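Local coordinates for plasmin and fibronectin-binding protein A (Streptococcus pneumoniae, PDB 4MR0) that acts as a surface adhesin and invasin that binds human fibronectin, plasmin, plasminogen and serum albumin, here seen as its beta-helical part, at residues G197-T200 with A204-E207; Q306-P309 with G314-Y317; I180-N185 with S191-T196. All coordinates share one frame; numbering follows the deposited sequence.

Contact 1. Residues G197-T200 with A204-E207; sequences GLFT and AQVE. With MN (manganese (II) ion), chain F.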
loop_
_atom_site.group_PDB
_atom_site.type_symbol
_atom_site.label_atom_id
_atom_site.label_comp_id
_atom_site.label_asym_id
_atom_site.label_seq_id
_atom_site.Cartn_x
_atom_site.Cartn_y
_atom_site.Cartn_z
ATOM N N GLY A 197 11.091 1.722 18.410
ATOM C CA GLY A 197 12.375 2.286 18.777
ATOM C C GLY A 197 12.129 3.637 19.416
ATOM O O GLY A 197 11.062 4.221 19.235
ATOM N N LEU A 198 13.109 4.146 20.152
ATOM C CA LEU A 198 12.949 5.427 20.831
ATOM C C LEU A 198 12.976 6.652 19.928
ATOM O O LEU A 198 13.649 6.680 18.897
ATOM C CB LEU A 198 14.025 5.588 21.909
ATOM C CG LEU A 198 13.988 4.601 23.080
ATOM C CD1 LEU A 198 15.106 4.943 24.062
ATOM C CD2 LEU A 198 12.630 4.669 23.775
ATOM N N PHE A 199 12.218 7.662 20.337
ATOM C CA PHE A 199 12.168 8.937 19.638
ATOM C C PHE A 199 11.850 9.996 20.690
ATOM O O PHE A 199 10.984 9.793 21.541
ATOM C CB PHE A 199 11.092 8.946 18.546
ATOM C CG PHE A 199 11.076 10.218 17.736
ATOM C CD1 PHE A 199 10.442 11.362 18.223
ATOM C CD2 PHE A 199 11.762 10.294 16.526
ATOM C CE1 PHE A 199 10.493 12.563 17.518
ATOM C CE2 PHE A 199 11.821 11.493 15.810
ATOM C CZ PHE A 199 11.187 12.631 16.308
ATOM N N THR A 200 12.567 11.112 20.640
ATOM C CA THR A 200 12.357 12.208 21.580
ATOM C C THR A 200 11.982 13.456 20.789
ATOM O O THR A 200 10.820 13.851 20.741
ATOM C CB THR A 200 13.632 12.486 22.406
ATOM O OG1 THR A 200 14.762 12.601 21.530
ATOM C CG2 THR A 200 13.882 11.358 23.393
ATOM N N ALA A 204 17.578 14.756 17.648
ATOM C CA ALA A 204 18.066 13.897 18.725
ATOM C C ALA A 204 17.782 12.422 18.437
ATOM O O ALA A 204 17.785 11.595 19.354
ATOM C CB ALA A 204 17.419 14.295 20.040
ATOM N N GLN A 205 17.533 12.089 17.173
ATOM C CA GLN A 205 17.256 10.699 16.813
ATOM C C GLN A 205 18.403 9.794 17.229
ATOM O O GLN A 205 19.548 10.227 17.317
ATOM C CB GLN A 205 17.024 10.549 15.305
ATOM C CG GLN A 205 15.650 11.004 14.832
ATOM C CD GLN A 205 15.610 12.478 14.487
ATOM O OE1 GLN A 205 16.345 13.290 15.068
ATOM N NE2 GLN A 205 14.743 12.838 13.546
ATOM N N VAL A 206 18.082 8.534 17.498
ATOM C CA VAL A 206 19.088 7.557 17.885
ATOM C C VAL A 206 18.955 6.353 16.964
ATOM O O VAL A 206 17.948 6.200 16.262
ATOM C CB VAL A 206 18.899 7.079 19.349
ATOM C CG1 VAL A 206 19.127 8.238 20.320
ATOM C CG2 VAL A 206 17.502 6.498 19.533
ATOM N N GLU A 207 19.974 5.504 16.960
ATOM C CA GLU A 207 19.956 4.297 16.146
ATOM C C GLU A 207 18.987 3.312 16.804
ATOM O O GLU A 207 18.996 3.156 18.026
ATOM C CB GLU A 207 21.360 3.689 16.104
ATOM C CG GLU A 207 21.497 2.461 15.227
ATOM C CD GLU A 207 21.695 2.793 13.755
ATOM O OE1 GLU A 207 21.734 3.991 13.401
ATOM O OE2 GLU A 207 21.817 1.847 12.951
HETATM MN MN MN F . 8.831 13.574 21.721
HETATM O O HOH W 1 15.173 8.419 17.414
HETATM O O HOH W 2 8.748 11.196 21.569
HETATM O O HOH W 3 17.355 11.546 22.230
HETATM O O HOH W 4 8.803 15.904 22.235
HETATM O O HOH W 5 9.889 13.085 23.666
#
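With CG of Phe199 trans to the backbone N (chi1 -176°) and the chain of Gln205 bent at its second torsion (chi2 88°), the phenyl ring and the carboxamide run side by side in the same direction. Their planes stand 78° apart, and the approach of Gln205 NE2 to Phe199 CE2, 3.9 Å, is oblique to the ring. Packing alone joins this pair, because the amide spends its polar atoms elsewhere: Gln205 OE1 accepts from the backbone N of Gly203, while NE2 reaches Asp202 OD1 and Pro316 O.

Polar links between 197-200 and 204-207 pass through water, the two arms of this surface loop facing each other without strand pairing. One water donates to Leu198 O at 2.7 Å and accepts from Val206 N, spanning a gap too wide for a direct backbone bond. Beside this bridge Val206 CG2 lies 4.3 Å from Leu198 CB. A second water joins Thr200 OG1 to Ala204 O, and the methyl CB of Ala204 sits 3.5 Å from Thr200 OG1.

Thr200 O binds a manganese ion at 2.2 Å, and three waters add to the coordination. One of these waters also donates to Phe199 O at 2.6 Å, tying the adjacent carbonyl to the site.

Glu162 and His189 complete the ion's shell, and the His189 ring meets Phe199 edge-to-face. Both arms belong to the loop between strands 194-195 and 211-217, at the surface of the beta-helix.

Contact 2. Residues Q306-P309 with G314-Y317; sequences QIEP and GFPY. With MN (manganese (II) ion), chain G.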
loop_
_atom_site.group_PDB
_atom_site.type_symbol
_atom_site.label_atom_id
_atom_site.label_comp_id
_atom_site.label_asym_id
_atom_site.label_seq_id
_atom_site.Cartn_x
_atom_site.Cartn_y
_atom_site.Cartn_z
ATOM N N GLN A 306 2.832 1.555 4.263
ATOM C CA GLN A 306 4.036 1.702 3.466
ATOM C C GLN A 306 5.021 0.616 3.876
ATOM O O GLN A 306 5.227 0.363 5.063
ATOM C CB GLN A 306 4.646 3.093 3.694
ATOM C CG GLN A 306 5.941 3.350 2.932
ATOM C CD GLN A 306 6.492 4.739 3.192
ATOM O OE1 GLN A 306 6.444 5.233 4.317
ATOM N NE2 GLN A 306 7.025 5.373 2.153
ATOM N N ILE A 307 5.612 -0.033 2.881
ATOM C CA ILE A 307 6.592 -1.087 3.098
ATOM C C ILE A 307 7.822 -0.535 2.397
ATOM O O ILE A 307 7.843 -0.386 1.174
ATOM C CB ILE A 307 6.129 -2.399 2.443
ATOM C CG1 ILE A 307 4.772 -2.805 3.028
ATOM C CG2 ILE A 307 7.172 -3.496 2.665
ATOM C CD1 ILE A 307 4.082 -3.923 2.250
ATOM N N GLU A 308 8.863 -0.248 3.166
ATOM C CA GLU A 308 10.034 0.380 2.585
ATOM C C GLU A 308 11.341 -0.067 3.213
ATOM O O GLU A 308 11.355 -0.749 4.237
ATOM C CB GLU A 308 9.897 1.886 2.804
ATOM C CG GLU A 308 9.985 2.232 4.302
ATOM C CD GLU A 308 9.445 3.602 4.654
ATOM O OE1 GLU A 308 9.697 4.565 3.898
ATOM O OE2 GLU A 308 8.779 3.717 5.707
ATOM N N PRO A 309 12.466 0.292 2.575
ATOM C CA PRO A 309 13.773 -0.076 3.131
ATOM C C PRO A 309 14.005 0.935 4.251
ATOM O O PRO A 309 13.311 1.949 4.322
ATOM C CB PRO A 309 14.728 0.100 1.946
ATOM C CG PRO A 309 14.054 1.147 1.110
ATOM C CD PRO A 309 12.595 0.743 1.178
ATOM N N GLY A 314 13.030 7.911 4.318
ATOM C CA GLY A 314 11.721 7.291 4.447
ATOM C C GLY A 314 11.326 6.939 5.877
ATOM O O GLY A 314 10.168 6.648 6.150
ATOM N N PHE A 315 12.282 6.961 6.799
ATOM C CA PHE A 315 11.994 6.609 8.190
ATOM C C PHE A 315 12.799 7.567 9.077
ATOM O O PHE A 315 13.782 7.180 9.707
ATOM C CB PHE A 315 12.407 5.145 8.438
ATOM C CG PHE A 315 11.675 4.484 9.569
ATOM C CD1 PHE A 315 10.358 4.051 9.410
ATOM C CD2 PHE A 315 12.294 4.308 10.803
ATOM C CE1 PHE A 315 9.673 3.449 10.465
ATOM C CE2 PHE A 315 11.621 3.709 11.863
ATOM C CZ PHE A 315 10.301 3.280 11.693
ATOM N N PRO A 316 12.376 8.838 9.133
ATOM C CA PRO A 316 13.021 9.901 9.914
ATOM C C PRO A 316 12.958 9.785 11.433
ATOM O O PRO A 316 13.427 10.678 12.141
ATOM C CB PRO A 316 12.327 11.161 9.400
ATOM C CG PRO A 316 10.935 10.678 9.145
ATOM C CD PRO A 316 11.162 9.343 8.460
ATOM N N TYR A 317 12.416 8.680 11.930
ATOM C CA TYR A 317 12.276 8.466 13.366
ATOM C C TYR A 317 13.523 7.894 14.023
ATOM O O TYR A 317 13.618 7.853 15.249
ATOM C CB TYR A 317 11.088 7.537 13.620
ATOM C CG TYR A 317 9.943 7.851 12.690
ATOM C CD1 TYR A 317 9.277 9.073 12.770
ATOM C CD2 TYR A 317 9.591 6.969 11.665
ATOM C CE1 TYR A 317 8.293 9.420 11.848
ATOM C CE2 TYR A 317 8.612 7.303 10.738
ATOM C CZ TYR A 317 7.969 8.533 10.835
ATOM O OH TYR A 317 7.026 8.892 9.906
HETATM MN MN MN G . 8.217 5.933 5.493
#
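Glu308 and Gly314 meet through a manganese ion, at a loop leaving one strand of the right-handed parallel beta-helix that this protein shares with the pectate-lyase-like families. The tight part is the coordination sphere. Glu308 holds the metal with both carboxylate oxygens, unequally: OE2 lies 2.3 Å from the manganese and OE1 2.6 Å. Gln306, two residues earlier on strand 306-308, sends its side chain to the same side. Its extended chain (chi1 178°, chi2 180°) carries OE1 to 2.2 Å from the ion. From the loop comes a backbone ligand, Gly314 O, and Gln271 of the neighbouring strand 270-273 completes the site. Glu308 OE1 and Gly314 O are 3.1 Å apart, a closeness that the shared cation probably makes tolerable.

Beyond the coordination sphere the fit is looser, although the touching residues remain buried rather than facing solvent; Pro316, farther along the loop, is exposed. Tyr317 lies against Phe315 within the loop, and its hydroxyl bonds to Gln271 NE2, linking the loop to a metal ligand. Phe315 meets the outer side of the contact through its ring edge: Glu308 OE2 lies near the ring plane, 4.0 Å from Phe315 CD1.

Contact 3. Residues I180-N185 with S191-T196; sequences ILNGIN and SIVFMT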
loop_
_atom_site.group_PDB
_atom_site.type_symbol
_atom_site.label_atom_id
_atom_site.label_comp_id
_atom_site.label_asym_id
_atom_site.label_seq_id
_atom_site.Cartn_x
_atom_site.Cartn_y
_atom_site.Cartn_z
ATOM N N ILE A 180 -7.688 3.381 21.237
ATOM C CA ILE A 180 -6.507 4.144 21.589
ATOM C C ILE A 180 -6.661 5.471 20.858
ATOM O O ILE A 180 -6.746 5.505 19.629
ATOM C CB ILE A 180 -5.231 3.387 21.169
ATOM C CG1 ILE A 180 -5.081 2.151 22.065
ATOM C CG2 ILE A 180 -4.008 4.288 21.289
ATOM C CD1 ILE A 180 -3.863 1.326 21.795
ATOM N N LEU A 181 -6.737 6.564 21.615
ATOM C CA LEU A 181 -6.923 7.886 21.023
ATOM C C LEU A 181 -5.634 8.679 20.865
ATOM O O LEU A 181 -4.949 8.984 21.842
ATOM C CB LEU A 181 -7.922 8.693 21.864
ATOM C CG LEU A 181 -8.236 10.120 21.406
ATOM C CD1 LEU A 181 -8.840 10.108 20.005
ATOM C CD2 LEU A 181 -9.195 10.770 22.407
ATOM N N ASN A 182 -5.308 9.031 19.627
ATOM C CA ASN A 182 -4.094 9.793 19.373
ATOM C C ASN A 182 -4.199 11.257 19.794
ATOM O O ASN A 182 -4.906 12.051 19.163
ATOM C CB ASN A 182 -3.714 9.718 17.898
ATOM C CG ASN A 182 -2.480 10.534 17.587
ATOM O OD1 ASN A 182 -1.663 10.791 18.475
ATOM N ND2 ASN A 182 -2.326 10.932 16.325
ATOM N N GLY A 183 -3.483 11.607 20.859
ATOM C CA GLY A 183 -3.490 12.974 21.352
ATOM C C GLY A 183 -2.131 13.635 21.196
ATOM O O GLY A 183 -1.844 14.646 21.839
ATOM N N ILE A 184 -1.288 13.061 20.340
ATOM C CA ILE A 184 0.050 13.592 20.105
ATOM C C ILE A 184 -0.053 14.809 19.185
ATOM O O ILE A 184 -0.234 14.678 17.972
ATOM C CB ILE A 184 0.948 12.516 19.463
ATOM C CG1 ILE A 184 0.841 11.217 20.271
ATOM C CG2 ILE A 184 2.398 12.976 19.449
ATOM C CD1 ILE A 184 1.433 10.001 19.575
ATOM N N ASN A 185 0.056 15.996 19.779
ATOM C CA ASN A 185 -0.049 17.250 19.042
ATOM C C ASN A 185 1.174 18.107 19.353
ATOM O O ASN A 185 1.100 19.074 20.115
ATOM C CB ASN A 185 -1.348 17.958 19.458
ATOM C CG ASN A 185 -1.538 19.297 18.775
ATOM O OD1 ASN A 185 -1.445 19.406 17.549
ATOM N ND2 ASN A 185 -1.817 20.328 19.568
ATOM N N SER A 191 3.320 12.359 14.725
ATOM C CA SER A 191 2.102 12.081 15.478
ATOM C C SER A 191 1.720 10.646 15.135
ATOM O O SER A 191 0.705 10.388 14.490
ATOM C CB SER A 191 0.989 13.053 15.075
ATOM O OG SER A 191 -0.178 12.861 15.862
ATOM N N ILE A 192 2.575 9.720 15.556
ATOM C CA ILE A 192 2.392 8.291 15.327
ATOM C C ILE A 192 2.325 7.669 16.715
ATOM O O ILE A 192 3.221 7.871 17.532
ATOM C CB ILE A 192 3.584 7.727 14.531
ATOM C CG1 ILE A 192 3.678 8.463 13.185
ATOM C CG2 ILE A 192 3.435 6.214 14.343
ATOM C CD1 ILE A 192 4.917 8.111 12.349
ATOM N N VAL A 193 1.257 6.920 16.973
ATOM C CA VAL A 193 1.018 6.310 18.282
ATOM C C VAL A 193 2.022 5.291 18.820
ATOM O O VAL A 193 2.445 5.391 19.974
ATOM C CB VAL A 193 -0.392 5.671 18.322
ATOM C CG1 VAL A 193 -0.703 5.182 19.727
ATOM C CG2 VAL A 193 -1.429 6.691 17.884
ATOM N N PHE A 194 2.394 4.315 17.999
ATOM C CA PHE A 194 3.324 3.265 18.411
ATOM C C PHE A 194 4.588 3.189 17.555
ATOM O O PHE A 194 4.515 3.297 16.331
ATOM C CB PHE A 194 2.626 1.900 18.351
ATOM C CG PHE A 194 1.448 1.772 19.270
ATOM C CD1 PHE A 194 1.632 1.690 20.646
ATOM C CD2 PHE A 194 0.155 1.749 18.761
ATOM C CE1 PHE A 194 0.546 1.572 21.503
ATOM C CE2 PHE A 194 -0.940 1.631 19.605
ATOM C CZ PHE A 194 -0.740 1.547 20.983
ATOM N N MET A 195 5.731 2.988 18.215
ATOM C CA MET A 195 7.026 2.845 17.547
ATOM C C MET A 195 7.810 1.697 18.193
ATOM O O MET A 195 7.587 1.374 19.363
ATOM C CB MET A 195 7.834 4.130 17.655
ATOM C CG MET A 195 7.331 5.258 16.767
ATOM S SD MET A 195 8.484 6.658 16.690
ATOM C CE MET A 195 7.566 7.864 15.781
ATOM N N THR A 196 8.705 1.069 17.430
ATOM C CA THR A 196 9.507 -0.039 17.942
ATOM C C THR A 196 10.916 0.413 18.310
ATOM O O THR A 196 11.823 -0.402 18.499
ATOM C CB THR A 196 9.614 -1.178 16.917
ATOM O OG1 THR A 196 10.276 -0.702 15.742
ATOM C CG2 THR A 196 8.231 -1.701 16.552
#
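Ser191 OG is gripped from two sides by the turn at 182-184. It donates to Ile184 O at 2.8 Å, in the carbonyl plane on a lone pair, and accepts from Asn182 ND2 at 2.9 Å. The second bond is nearly straight (164°), close to the amide plane. Asn182 CG stands opposite its backbone N (chi1 178°), which carries the amide across to Ser191. The side chains of Asn182 and Val193 run antiparallel alongside each other, CB of Asn182 against CG2 of Val193. Ile180 lays its CG2 branch 3.8 Å from Val193 CG1, while its CD1 reaches the edge of the Phe194 ring, in plane and close to CZ. The same CG1 of Val193 lies over one face of the Phe194 ring, toward its rim. Ile184 CD1 packs 3.5 Å from Ile192 O, a buried carbonyl without a hydrogen-bonding partner.

What holds Asn182 in place is an Asx turn: its OD1 accepts from Ile184 N at 3.0 Å, with the donor 46° above the carbonyl plane. The turn ends strand 178-182; the chain then reaches a corner at Val193, of the kind that separates faces of a parallel beta-helix.

Farther out, Asn182 ND2 has a second acceptor in Met223 O, and Asn182 O accepts a hydrogen bond from Asn224 ND2. Strand 178-182 pairs with 156-160 and 220-222, and Phe194 meets Tyr216 edge-to-face.

In the fold
Contacts 2 and 3 are buried, whereas contact 1 lies mostly at the surface, and the chemistry changes accordingly. Direct side-chain hydrogen bonds and apolar packing join 180-185 to 191-196; a metal ion unites 306-309 with 314-317; water bridges dominate between 197-200 and 204-207, of which only the first arm, 197-200, contributes a protein ligand to its manganese. Contact 3 runs straight into contact 1 along the chain, since 191-196 is followed directly by Gly197. The loop of contact 2 then reaches back to both: Phe199 CD2 packs 3.3 Å from Tyr317 O, and the Tyr317 side chain lies against Ile192 and Met195. Contacts 2 and 3, with centres about 17 Å apart, both involve beta-helix strands; contact 1 has none.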